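Long-range contacts in Serine/threonine protein kinase (Mycobacterium tuberculosis, PDB 4ESQ), which is the extracellular sensor domain of a membrane-bound receptor kinase that probably phosphorylates serine and threonine residues of proteins at the expense of ATP: residues Val43-Pro48 with Lys116-Thr121; Lys125-Thr130 with Asp145-Ala150; Cys155-Ser160 with Asp168-Gly173; Lys33-Met38 with Gly72-Glu77. One frame throughout, in Å; residues are numbered along the deposited sequence.

Contact 1: residues Val43-Pro48 with Lys116-Thr121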
loop_
_atom_site.group_PDB
_atom_site.type_symbol
_atom_site.label_atom_id
_atom_site.label_comp_id
_atom_site.label_asym_id
_atom_site.label_seq_id
_atom_site.Cartn_x
_atom_site.Cartn_y
_atom_site.Cartn_z
ATOM N N VAL A 43 -5.368 -0.020 15.634
ATOM C CA VAL A 43 -4.445 1.099 15.590
ATOM C C VAL A 43 -5.253 2.386 15.716
ATOM O O VAL A 43 -6.358 2.493 15.183
ATOM C CB VAL A 43 -3.599 1.090 14.303
ATOM C CG1 VAL A 43 -4.498 1.051 13.078
ATOM C CG2 VAL A 43 -2.657 2.290 14.266
ATOM N N THR A 44 -4.709 3.348 16.445
ATOM C CA THR A 44 -5.395 4.606 16.680
ATOM C C THR A 44 -4.636 5.720 15.980
ATOM O O THR A 44 -3.446 5.905 16.217
ATOM C CB THR A 44 -5.440 4.913 18.178
ATOM O OG1 THR A 44 -5.997 3.785 18.871
ATOM C CG2 THR A 44 -6.283 6.163 18.451
ATOM N N VAL A 45 -5.321 6.446 15.107
ATOM C CA VAL A 45 -4.706 7.572 14.411
ATOM C C VAL A 45 -5.439 8.837 14.816
ATOM O O VAL A 45 -6.675 8.866 14.816
ATOM C CB VAL A 45 -4.782 7.393 12.895
ATOM C CG1 VAL A 45 -3.941 8.457 12.187
ATOM C CG2 VAL A 45 -4.296 6.001 12.530
ATOM N N SER A 46 -4.673 9.867 15.177
ATOM C CA SER A 46 -5.237 11.114 15.695
ATOM C C SER A 46 -6.268 11.700 14.736
ATOM O O SER A 46 -7.283 12.252 15.168
ATOM C CB SER A 46 -4.133 12.122 16.007
ATOM O OG SER A 46 -3.336 12.399 14.870
ATOM N N LEU A 47 -6.007 11.584 13.435
ATOM C CA LEU A 47 -7.048 11.819 12.442
ATOM C C LEU A 47 -7.445 10.446 11.888
ATOM O O LEU A 47 -6.746 9.885 11.040
ATOM C CB LEU A 47 -6.540 12.731 11.317
ATOM C CG LEU A 47 -6.052 14.118 11.742
ATOM C CD1 LEU A 47 -5.402 14.853 10.570
ATOM C CD2 LEU A 47 -7.196 14.937 12.339
ATOM N N PRO A 48 -8.564 9.891 12.376
ATOM C CA PRO A 48 -8.904 8.493 12.067
ATOM C C PRO A 48 -8.921 8.161 10.576
ATOM O O PRO A 48 -8.560 7.046 10.203
ATOM C CB PRO A 48 -10.309 8.338 12.652
ATOM C CG PRO A 48 -10.376 9.312 13.750
ATOM C CD PRO A 48 -9.519 10.498 13.316
ATOM N N LYS A 116 0.049 17.273 6.855
ATOM C CA LYS A 116 -0.256 17.216 8.286
ATOM C C LYS A 116 0.572 16.164 9.015
ATOM O O LYS A 116 1.011 15.178 8.429
ATOM C CB LYS A 116 -1.743 16.923 8.507
ATOM C CG LYS A 116 -2.684 17.954 7.918
ATOM C CD LYS A 116 -4.135 17.580 8.197
ATOM C CE LYS A 116 -5.101 18.547 7.539
ATOM N NZ LYS A 116 -6.505 18.197 7.889
ATOM N N THR A 117 0.798 16.388 10.307
ATOM C CA THR A 117 1.384 15.366 11.156
ATOM C C THR A 117 0.266 14.696 11.952
ATOM O O THR A 117 -0.612 15.373 12.478
ATOM C CB THR A 117 2.436 15.958 12.118
ATOM O OG1 THR A 117 3.451 16.634 11.366
ATOM C CG2 THR A 117 3.086 14.853 12.948
ATOM N N VAL A 118 0.284 13.366 12.009
ATOM C CA VAL A 118 -0.669 12.605 12.810
ATOM C C VAL A 118 0.066 11.798 13.880
ATOM O O VAL A 118 1.255 11.483 13.727
ATOM C CB VAL A 118 -1.537 11.650 11.938
ATOM C CG1 VAL A 118 -2.392 12.457 10.972
ATOM C CG2 VAL A 118 -0.660 10.646 11.182
ATOM N N THR A 119 -0.633 11.502 14.974
ATOM C CA THR A 119 -0.113 10.642 16.027
ATOM C C THR A 119 -0.697 9.247 15.818
ATOM O O THR A 119 -1.898 9.098 15.586
ATOM C CB THR A 119 -0.521 11.161 17.428
ATOM O OG1 THR A 119 -0.081 12.516 17.590
ATOM C CG2 THR A 119 0.099 10.320 18.518
ATOM N N VAL A 120 0.147 8.227 15.883
ATOM C CA VAL A 120 -0.313 6.860 15.677
ATOM C C VAL A 120 0.027 6.014 16.890
ATOM O O VAL A 120 1.165 6.013 17.353
ATOM C CB VAL A 120 0.355 6.226 14.446
ATOM C CG1 VAL A 120 -0.202 4.829 14.207
ATOM C CG2 VAL A 120 0.144 7.103 13.229
ATOM N N THR A 121 -0.957 5.290 17.405
ATOM C CA THR A 121 -0.717 4.434 18.557
ATOM C C THR A 121 -0.968 2.987 18.177
ATOM O O THR A 121 -2.009 2.646 17.614
ATOM C CB THR A 121 -1.588 4.827 19.762
ATOM O OG1 THR A 121 -1.364 6.206 20.084
ATOM C CG2 THR A 121 -1.232 3.968 20.978
HETATM O O HOH W 1 -2.774 8.003 18.307
#

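Contact 2: residues Lys125-Thr130 with Asp145-Ala150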
loop_
_atom_site.group_PDB
_atom_site.type_symbol
_atom_site.label_atom_id
_atom_site.label_comp_id
_atom_site.label_asym_id
_atom_site.label_seq_id
_atom_site.Cartn_x
_atom_site.Cartn_y
_atom_site.Cartn_z
ATOM N N LYS A 125 2.453 1.814 21.913
ATOM C CA LYS A 125 3.570 2.646 21.482
ATOM C C LYS A 125 3.058 3.743 20.552
ATOM O O LYS A 125 2.280 3.470 19.640
ATOM C CB LYS A 125 4.626 1.796 20.777
ATOM C CG LYS A 125 5.205 0.692 21.648
ATOM C CD LYS A 125 6.134 -0.206 20.852
ATOM C CE LYS A 125 5.385 -0.920 19.738
ATOM N NZ LYS A 125 6.294 -1.737 18.885
ATOM N N THR A 126 3.504 4.974 20.783
ATOM C CA THR A 126 2.997 6.125 20.044
ATOM C C THR A 126 4.086 6.836 19.245
ATOM O O THR A 126 5.145 7.161 19.778
ATOM C CB THR A 126 2.351 7.134 20.997
ATOM O OG1 THR A 126 1.230 6.523 21.647
ATOM C CG2 THR A 126 1.882 8.350 20.238
ATOM N N TYR A 127 3.821 7.075 17.966
ATOM C CA TYR A 127 4.770 7.793 17.131
ATOM C C TYR A 127 4.062 8.773 16.208
ATOM O O TYR A 127 2.888 8.614 15.908
ATOM C CB TYR A 127 5.643 6.819 16.338
ATOM C CG TYR A 127 6.604 6.046 17.213
ATOM C CD1 TYR A 127 7.820 6.600 17.596
ATOM C CD2 TYR A 127 6.292 4.769 17.670
ATOM C CE1 TYR A 127 8.705 5.903 18.401
ATOM C CE2 TYR A 127 7.171 4.062 18.478
ATOM C CZ TYR A 127 8.377 4.636 18.838
ATOM O OH TYR A 127 9.260 3.943 19.641
ATOM N N ARG A 128 4.779 9.808 15.793
ATOM C CA ARG A 128 4.184 10.820 14.941
ATOM C C ARG A 128 4.695 10.644 13.517
ATOM O O ARG A 128 5.859 10.315 13.309
ATOM C CB ARG A 128 4.480 12.218 15.493
ATOM C CG ARG A 128 3.812 12.459 16.849
ATOM C CD ARG A 128 4.258 13.759 17.489
ATOM N NE ARG A 128 3.910 14.916 16.675
ATOM C CZ ARG A 128 2.754 15.562 16.758
ATOM N NH1 ARG A 128 1.834 15.173 17.632
ATOM N NH2 ARG A 128 2.525 16.606 15.976
ATOM N N TRP A 129 3.807 10.836 12.548
ATOM C CA TRP A 129 4.160 10.715 11.135
ATOM C C TRP A 129 3.661 11.935 10.380
ATOM O O TRP A 129 2.535 12.381 10.601
ATOM C CB TRP A 129 3.531 9.468 10.526
ATOM C CG TRP A 129 4.136 8.182 10.969
ATOM C CD1 TRP A 129 3.938 7.548 12.170
ATOM C CD2 TRP A 129 5.018 7.341 10.211
ATOM N NE1 TRP A 129 4.652 6.367 12.203
ATOM C CE2 TRP A 129 5.322 6.221 11.014
ATOM C CE3 TRP A 129 5.582 7.429 8.929
ATOM C CZ2 TRP A 129 6.168 5.197 10.579
ATOM C CZ3 TRP A 129 6.427 6.410 8.502
ATOM C CH2 TRP A 129 6.708 5.311 9.325
ATOM N N THR A 130 4.488 12.453 9.471
ATOM C CA THR A 130 4.149 13.657 8.716
ATOM C C THR A 130 3.922 13.328 7.237
ATOM O O THR A 130 4.791 12.740 6.608
ATOM C CB THR A 130 5.290 14.689 8.807
ATOM O OG1 THR A 130 5.577 14.981 10.182
ATOM C CG2 THR A 130 4.903 15.961 8.093
ATOM N N ASP A 145 5.106 9.608 3.701
ATOM C CA ASP A 145 4.994 9.972 5.108
ATOM C C ASP A 145 6.322 9.735 5.806
ATOM O O ASP A 145 7.053 8.809 5.478
ATOM C CB ASP A 145 3.863 9.218 5.798
ATOM C CG ASP A 145 3.787 7.785 5.374
ATOM O OD1 ASP A 145 4.854 7.146 5.287
ATOM O OD2 ASP A 145 2.663 7.303 5.107
ATOM N N THR A 146 6.628 10.587 6.766
ATOM C CA THR A 146 7.951 10.600 7.371
ATOM C C THR A 146 7.813 10.413 8.867
ATOM O O THR A 146 7.066 11.149 9.515
ATOM C CB THR A 146 8.642 11.943 7.091
ATOM O OG1 THR A 146 8.711 12.156 5.672
ATOM C CG2 THR A 146 10.039 11.976 7.697
ATOM N N GLN A 147 8.513 9.425 9.418
ATOM C CA GLN A 147 8.424 9.164 10.850
ATOM C C GLN A 147 9.295 10.152 11.618
ATOM O O GLN A 147 10.436 10.402 11.244
ATOM C CB GLN A 147 8.832 7.724 11.193
ATOM C CG GLN A 147 8.849 7.465 12.706
ATOM C CD GLN A 147 9.009 5.998 13.092
ATOM O OE1 GLN A 147 9.593 5.207 12.360
ATOM N NE2 GLN A 147 8.476 5.636 14.253
ATOM N N GLU A 148 8.756 10.726 12.686
ATOM C CA GLU A 148 9.516 11.692 13.489
ATOM C C GLU A 148 10.868 11.141 13.973
ATOM O O GLU A 148 11.067 9.928 14.059
ATOM C CB GLU A 148 8.685 12.172 14.683
ATOM C CG GLU A 148 8.595 11.163 15.822
ATOM C CD GLU A 148 7.791 11.675 17.005
ATOM O OE1 GLU A 148 7.889 12.887 17.309
ATOM O OE2 GLU A 148 7.053 10.871 17.627
ATOM N N GLY A 149 11.800 12.035 14.289
ATOM C CA GLY A 149 13.116 11.611 14.750
ATOM C C GLY A 149 14.217 11.792 13.714
ATOM O O GLY A 149 13.940 12.083 12.550
ATOM N N ALA A 150 15.470 11.613 14.126
ATOM C CA ALA A 150 16.600 11.861 13.225
ATOM C C ALA A 150 16.974 10.667 12.346
ATOM O O ALA A 150 17.921 10.745 11.561
ATOM C CB ALA A 150 17.818 12.359 13.998
HETATM O O HOH W 2 4.970 10.290 19.696
HETATM O O HOH W 3 6.740 13.356 4.246
HETATM O O HOH W 4 7.587 13.518 11.178
#

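Contact 3: residues Cys155-Ser160 with Asp168-Gly173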
loop_
_atom_site.group_PDB
_atom_site.type_symbol
_atom_site.label_atom_id
_atom_site.label_comp_id
_atom_site.label_asym_id
_atom_site.label_seq_id
_atom_site.Cartn_x
_atom_site.Cartn_y
_atom_site.Cartn_z
ATOM N N CYS A 155 8.005 6.342 4.431
ATOM C CA CYS A 155 7.263 5.382 3.612
ATOM C C CYS A 155 6.591 6.123 2.481
ATOM O O CYS A 155 6.132 7.246 2.659
ATOM C CB CYS A 155 6.197 4.659 4.429
ATOM S SG CYS A 155 6.819 3.612 5.751
ATOM N N GLN A 156 6.537 5.506 1.307
ATOM C CA GLN A 156 5.644 6.009 0.272
ATOM C C GLN A 156 4.466 5.066 0.122
ATOM O O GLN A 156 4.641 3.846 -0.011
ATOM C CB GLN A 156 6.341 6.170 -1.077
ATOM C CG GLN A 156 5.435 6.852 -2.117
ATOM C CD GLN A 156 5.980 6.779 -3.530
ATOM O OE1 GLN A 156 6.525 5.757 -3.937
ATOM N NE2 GLN A 156 5.823 7.867 -4.291
ATOM N N ARG A 157 3.265 5.635 0.178
ATOM C CA ARG A 157 2.046 4.893 -0.119
ATOM C C ARG A 157 1.714 5.092 -1.593
ATOM O O ARG A 157 1.859 6.195 -2.129
ATOM C CB ARG A 157 0.881 5.397 0.744
ATOM C CG ARG A 157 0.970 5.015 2.225
ATOM C CD ARG A 157 0.567 3.569 2.463
ATOM N NE ARG A 157 -0.880 3.348 2.413
ATOM C CZ ARG A 157 -1.511 2.693 1.444
ATOM N NH1 ARG A 157 -0.826 2.204 0.407
ATOM N NH2 ARG A 157 -2.830 2.527 1.503
ATOM N N ALA A 158 1.279 4.029 -2.261
ATOM C CA ALA A 158 0.778 4.173 -3.623
ATOM C C ALA A 158 -0.460 3.317 -3.781
ATOM O O ALA A 158 -0.508 2.183 -3.302
ATOM C CB ALA A 158 1.828 3.764 -4.638
ATOM N N MET A 159 -1.465 3.865 -4.448
ATOM C CA MET A 159 -2.654 3.090 -4.773
ATOM C C MET A 159 -3.017 3.347 -6.216
ATOM O O MET A 159 -2.937 4.479 -6.694
ATOM C CB MET A 159 -3.831 3.470 -3.868
ATOM C CG MET A 159 -5.122 2.722 -4.193
ATOM S SD MET A 159 -6.462 3.112 -3.041
ATOM C CE MET A 159 -5.819 2.397 -1.529
ATOM N N SER A 160 -3.402 2.287 -6.908
ATOM C CA SER A 160 -3.884 2.427 -8.274
ATOM C C SER A 160 -4.979 1.399 -8.514
ATOM O O SER A 160 -5.321 0.607 -7.626
ATOM C CB SER A 160 -2.739 2.251 -9.279
ATOM O OG SER A 160 -3.073 2.820 -10.549
ATOM N N ASP A 168 -2.406 -1.756 -3.828
ATOM C CA ASP A 168 -2.256 -1.013 -2.580
ATOM C C ASP A 168 -0.883 -1.302 -2.001
ATOM O O ASP A 168 -0.639 -2.411 -1.528
ATOM C CB ASP A 168 -3.352 -1.465 -1.603
ATOM C CG ASP A 168 -3.611 -0.470 -0.486
ATOM O OD1 ASP A 168 -2.917 0.559 -0.423
ATOM O OD2 ASP A 168 -4.527 -0.730 0.333
ATOM N N VAL A 169 0.005 -0.310 -2.040
ATOM C CA VAL A 169 1.425 -0.529 -1.733
ATOM C C VAL A 169 2.008 0.450 -0.710
ATOM O O VAL A 169 1.759 1.657 -0.767
ATOM C CB VAL A 169 2.260 -0.427 -3.021
ATOM C CG1 VAL A 169 3.749 -0.619 -2.724
ATOM C CG2 VAL A 169 1.771 -1.445 -4.065
ATOM N N ASN A 170 2.807 -0.076 0.217
ATOM C CA ASN A 170 3.551 0.749 1.160
ATOM C C ASN A 170 5.003 0.345 1.054
ATOM O O ASN A 170 5.332 -0.841 1.207
ATOM C CB ASN A 170 3.034 0.523 2.587
ATOM C CG ASN A 170 3.418 1.649 3.542
ATOM O OD1 ASN A 170 3.836 2.728 3.121
ATOM N ND2 ASN A 170 3.253 1.404 4.833
ATOM N N ALA A 171 5.872 1.298 0.728
ATOM C CA ALA A 171 7.290 0.997 0.570
ATOM C C ALA A 171 8.095 1.938 1.456
ATOM O O ALA A 171 7.964 3.160 1.348
ATOM C CB ALA A 171 7.717 1.140 -0.893
ATOM N N CYS A 172 8.931 1.366 2.322
ATOM C CA CYS A 172 9.605 2.137 3.367
ATOM C C CYS A 172 11.114 1.946 3.366
ATOM O O CYS A 172 11.617 0.876 3.034
ATOM C CB CYS A 172 9.057 1.757 4.744
ATOM S SG CYS A 172 7.234 1.796 4.898
ATOM N N GLY A 173 11.831 2.983 3.774
ATOM C CA GLY A 173 13.285 2.933 3.794
ATOM C C GLY A 173 13.859 4.290 4.132
ATOM O O GLY A 173 13.122 5.203 4.507
#

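Contact 4: residues Lys33-Met38 with Gly72-Glu77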
loop_
_atom_site.group_PDB
_atom_site.type_symbol
_atom_site.label_atom_id
_atom_site.label_comp_id
_atom_site.label_asym_id
_atom_site.label_seq_id
_atom_site.Cartn_x
_atom_site.Cartn_y
_atom_site.Cartn_z
ATOM N N LYS A 33 4.783 -14.878 4.972
ATOM C CA LYS A 33 3.686 -15.735 4.530
ATOM C C LYS A 33 2.638 -14.935 3.761
ATOM O O LYS A 33 2.468 -13.740 3.996
ATOM C CB LYS A 33 3.051 -16.442 5.730
ATOM C CG LYS A 33 3.942 -17.512 6.344
ATOM C CD LYS A 33 3.339 -18.112 7.612
ATOM C CE LYS A 33 3.372 -17.122 8.761
ATOM N NZ LYS A 33 3.030 -17.759 10.072
ATOM N N PRO A 34 1.934 -15.589 2.831
ATOM C CA PRO A 34 0.894 -14.861 2.101
ATOM C C PRO A 34 -0.109 -14.228 3.052
ATOM O O PRO A 34 -0.512 -14.834 4.040
ATOM C CB PRO A 34 0.219 -15.949 1.268
ATOM C CG PRO A 34 1.293 -16.971 1.056
ATOM C CD PRO A 34 2.122 -16.958 2.316
ATOM N N ILE A 35 -0.493 -12.998 2.742
ATOM C CA ILE A 35 -1.555 -12.315 3.457
ATOM C C ILE A 35 -2.825 -12.430 2.637
ATOM O O ILE A 35 -2.842 -12.068 1.463
ATOM C CB ILE A 35 -1.217 -10.832 3.644
ATOM C CG1 ILE A 35 0.101 -10.696 4.410
ATOM C CG2 ILE A 35 -2.370 -10.102 4.355
ATOM C CD1 ILE A 35 0.687 -9.285 4.411
ATOM N N THR A 36 -3.891 -12.935 3.254
ATOM C CA THR A 36 -5.115 -13.240 2.519
ATOM C C THR A 36 -6.379 -12.660 3.160
ATOM O O THR A 36 -7.495 -13.007 2.779
ATOM C CB THR A 36 -5.286 -14.761 2.311
ATOM O OG1 THR A 36 -5.621 -15.383 3.554
ATOM C CG2 THR A 36 -3.990 -15.366 1.782
ATOM N N SER A 37 -6.199 -11.773 4.134
ATOM C CA SER A 37 -7.324 -11.073 4.744
ATOM C C SER A 37 -6.905 -9.659 5.112
ATOM O O SER A 37 -5.709 -9.367 5.194
ATOM C CB SER A 37 -7.802 -11.815 5.993
ATOM O OG SER A 37 -6.711 -12.093 6.851
ATOM N N MET A 38 -7.886 -8.786 5.320
ATOM C CA MET A 38 -7.604 -7.419 5.740
ATOM C C MET A 38 -7.109 -7.427 7.179
ATOM O O MET A 38 -7.411 -8.336 7.947
ATOM C CB MET A 38 -8.841 -6.530 5.625
ATOM C CG MET A 38 -9.354 -6.341 4.203
ATOM S SD MET A 38 -8.183 -5.431 3.180
ATOM C CE MET A 38 -9.006 -5.618 1.582
ATOM N N GLY A 72 -1.673 -10.325 -0.413
ATOM C CA GLY A 72 -0.532 -9.454 -0.185
ATOM C C GLY A 72 0.708 -10.155 0.335
ATOM O O GLY A 72 0.669 -11.333 0.693
ATOM N N LEU A 73 1.801 -9.401 0.391
ATOM C CA LEU A 73 3.078 -9.886 0.917
ATOM C C LEU A 73 3.843 -8.755 1.580
ATOM O O LEU A 73 3.860 -7.623 1.085
ATOM C CB LEU A 73 3.941 -10.441 -0.217
ATOM C CG LEU A 73 3.641 -11.817 -0.803
ATOM C CD1 LEU A 73 4.536 -12.056 -2.025
ATOM C CD2 LEU A 73 3.838 -12.920 0.253
ATOM N N ILE A 74 4.501 -9.064 2.688
ATOM C CA ILE A 74 5.385 -8.104 3.326
ATOM C C ILE A 74 6.799 -8.636 3.202
ATOM O O ILE A 74 7.047 -9.797 3.518
ATOM C CB ILE A 74 5.012 -7.906 4.796
ATOM C CG1 ILE A 74 3.714 -7.097 4.874
ATOM C CG2 ILE A 74 6.129 -7.190 5.523
ATOM C CD1 ILE A 74 3.094 -7.047 6.242
ATOM N N SER A 75 7.713 -7.797 2.714
ATOM C CA SER A 75 9.111 -8.199 2.513
ATOM C C SER A 75 10.097 -7.240 3.159
ATOM O O SER A 75 9.881 -6.032 3.164
ATOM C CB SER A 75 9.435 -8.267 1.029
ATOM O OG SER A 75 8.571 -9.171 0.377
ATOM N N SER A 76 11.199 -7.782 3.669
ATOM C CA SER A 76 12.268 -6.959 4.234
ATOM C C SER A 76 13.534 -7.801 4.350
ATOM O O SER A 76 13.473 -9.032 4.292
ATOM C CB SER A 76 11.872 -6.429 5.618
ATOM O OG SER A 76 11.710 -7.499 6.537
ATOM N N GLU A 77 14.684 -7.149 4.514
ATOM C CA GLU A 77 15.894 -7.898 4.828
ATOM C C GLU A 77 15.660 -8.615 6.156
ATOM O O GLU A 77 14.887 -8.148 6.987
ATOM C CB GLU A 77 17.106 -6.967 4.919
ATOM C CG GLU A 77 17.589 -6.415 3.571
ATOM C CD GLU A 77 16.952 -5.087 3.191
ATOM O OE1 GLU A 77 16.029 -4.640 3.896
ATOM O OE2 GLU A 77 17.385 -4.485 2.182
HETATM O O HOH W 5 4.164 -11.580 4.219
#

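Contact 1: residues Val43-Pro48 with Lys116-Thr121
S46 and T119 meet where the short edge strand 44-45 of the antiparallel sheet of this PknH-like extracellular domain runs out and turns away from strand 117-122. Two bonds join the pair: S46 N gives its hydrogen to T119 O, and T119 N is received by the hydroxyl, S46 OG, at 2.8 Å and nearly straight (166°). The side chain thus takes the bond that a backbone carbonyl would accept in a continuing strand. It can do so because OG sits between the backbone N and the carbonyl carbon (chi1 57°). Two residue pairs back, beyond the non-hydrogen-bonded pair V45 and V120, T44 and T121 form a hydrogen-bonded antiparallel pair, with T44 N to T121 O at 3.0 Å and T121 N to T44 O at 2.8 Å. A water donates to T44 O and also lies within bonding distance of T121 OG1, whose other partner is T126 OG1.

The face opposite T44 and T121, carrying V45 and V120, is apolar. V43 CG2 rests on V120 CG1 at 3.5 Å, while V45 CG1 approaches V118 CB. The helix 51-54 closes over this side, with L54 touching V45, V118 and V120. Beyond the turn, L47 lies across both V118 and K116 at about a right angle. L47 CD1 reaches V118 CG1 at 3.9 Å and the lysine methylene K116 CD at 3.8 Å, while K116 NZ bonds to N112 O.

Contact 2: residues Lys125-Thr130 with Asp145-Ala150
Q147 and W129 face each other as a non-hydrogen-bonded antiparallel pair, and the glutamine runs out over the indole. Its CB stands 3.6 Å from the centroid of the W129 six-membered ring and only 6° off the normal, a CH-pi contact made over the face. CG, anti to the backbone N (chi1 176°), passes near W129 CE2 and CZ2. Farther out, CD and OE1 both lie 3.9 Å from W129 CZ2, and the amide is nearly parallel to the indole plane. At the tip, NE2 comes over one face of the next ring along the strand, 3.5 Å from Y127 CG, with the amide plane almost perpendicular to the phenol. The glutamine therefore bridges two aromatic side chains.

Backbone bonds T130 N to T146 O and T146 N to T130 O pair the strands beyond W129. Where strand 141-147 ends, E148 N still binds R128 O at 3.0 Å, and the carboxylate turns back so that E148 OE2 accepts from R128 N at 3.1 Å. That donor lies well above the carboxylate plane, and the bond is bent to 141°. A water donates to E148 OE2 as well. W129 also packs on W153, V120 and L54. A terbium ion and a buffer molecule probably left from crystallisation lie near Q147. The whole is a beta hairpin of strands 125-131 and 141-147 in the antiparallel sheet.

Contact 3: residues Cys155-Ser160 with Asp168-Gly173
The guanidinium of R157 receives its polar partners at the edge: V169 O lies in its plane and D168 OD1 is tilted 15° from it. This buried cluster sits on one face of the beta hairpin formed by strands 154-162 and 165-173, near the centre of the domain. Both terminal nitrogens, NH1 and NH2, grip the single oxygen D168 OD1, each at 2.8 Å, in an end-on salt bridge. NH2 meets the syn lone pair of D168 OD1, whereas NH1 arrives nearly along the C-O axis; both bonds are bent. NH1 also donates to V169 O at 2.9 Å, from above that carbonyl's plane, so V169 O holds both this nitrogen and A158 N of the regular strand pairing. A turn in the arginine chain (chi2 -78°) brings its CD past N170 OD1 at 3.4 Å, the two side chains crossing at about a right angle.

Further direct partners complete the ion pair: R157 NH2 hydrogen-bonds G52 O, and D168 OD2 accepts from S57 N and hydrogen-bonds Y62 OH. The opposite charge and the several hydrogen bonds probably offset the cost of burying both charges. M159 CE packs against the same carboxylate, 3.6 Å from D168 OD1, and M159 also touches helix 96-111. On the other face, A158, V169 and A171 lie against A180 of helix 179-192. At the far end of the hairpin, the non-hydrogen-bonded pair C155 and C172 is drawn together to 4.0 Å between CA atoms and closed by a disulfide, SG to SG 2.0 Å, with a torsion of 104° about the sulfur bond.

Contact 4: residues Lys33-Met38 with Gly72-Glu77
I35 and I74 both carry CG1 anti to the carbonyl carbon and beside the backbone N (chi1 -58° and -73°), and in both the chain then extends to CD1. The two terminal methyls meet at 3.8 Å, I35 CD1 to I74 CD1, with I35 CD1 also close to I74 CG1. L73, the residue before I74, has its CB pointing the other way, but its CD2 end comes nearer, 4.0 Å from P34 CA and close to the carbonyl oxygen of K33.

Next to this contact, I35 and G72 make one isolated antiparallel bridge of the hydrogen-bonded kind. I35 N donates to G72 O at 2.9 Å in an almost straight bond (169°), although it comes from above the carbonyl plane; G72 N returns the bond to I35 O at 2.8 Å. I35 CB lies 3.5 Å from G72 O, so the side chain covers the glycine backbone closely. Pairing is not continued directly toward K33. Instead a water takes the hydrogen of I74 N at 3.0 Å and donates to K33 O at 2.8 Å, bridging a local break in the pairing between K33 and I74 before it resumes at G32.

The segment 33-38 is the irregular continuation of the edge strand 30-31, whose partner is strand 69-76; I74 and S76 bond to G32 and Q30 there. I35 also packs on I70, and L73 on L14. On its other side strand 69-76 pairs with strand 84-92, where I74 touches W85 and N87, while farther along the loop M38 reaches V91 and helix 59-62.

From the N terminus, the chain passes through 33-38 and then 43-48 before either finds its partner. Contact 4 closes first, at 72-77, and contact 1 only at 116-121, so these two loops cross. Contacts 2 and 3 follow in series, each closing a hairpin. All four belong to one antiparallel sheet: contacts 4 and 1 fasten chain near its two outer edges, whereas contact 3 lies close to its middle. Contacts 1 and 2 touch through the adjacent strands 117-122 and 125-131, with V118 and V120 pairing with W129 and Y127. Contacts 2 and 3 meet where D145 pairs with C155. Strand 84-92 separates contact 4 from contact 3.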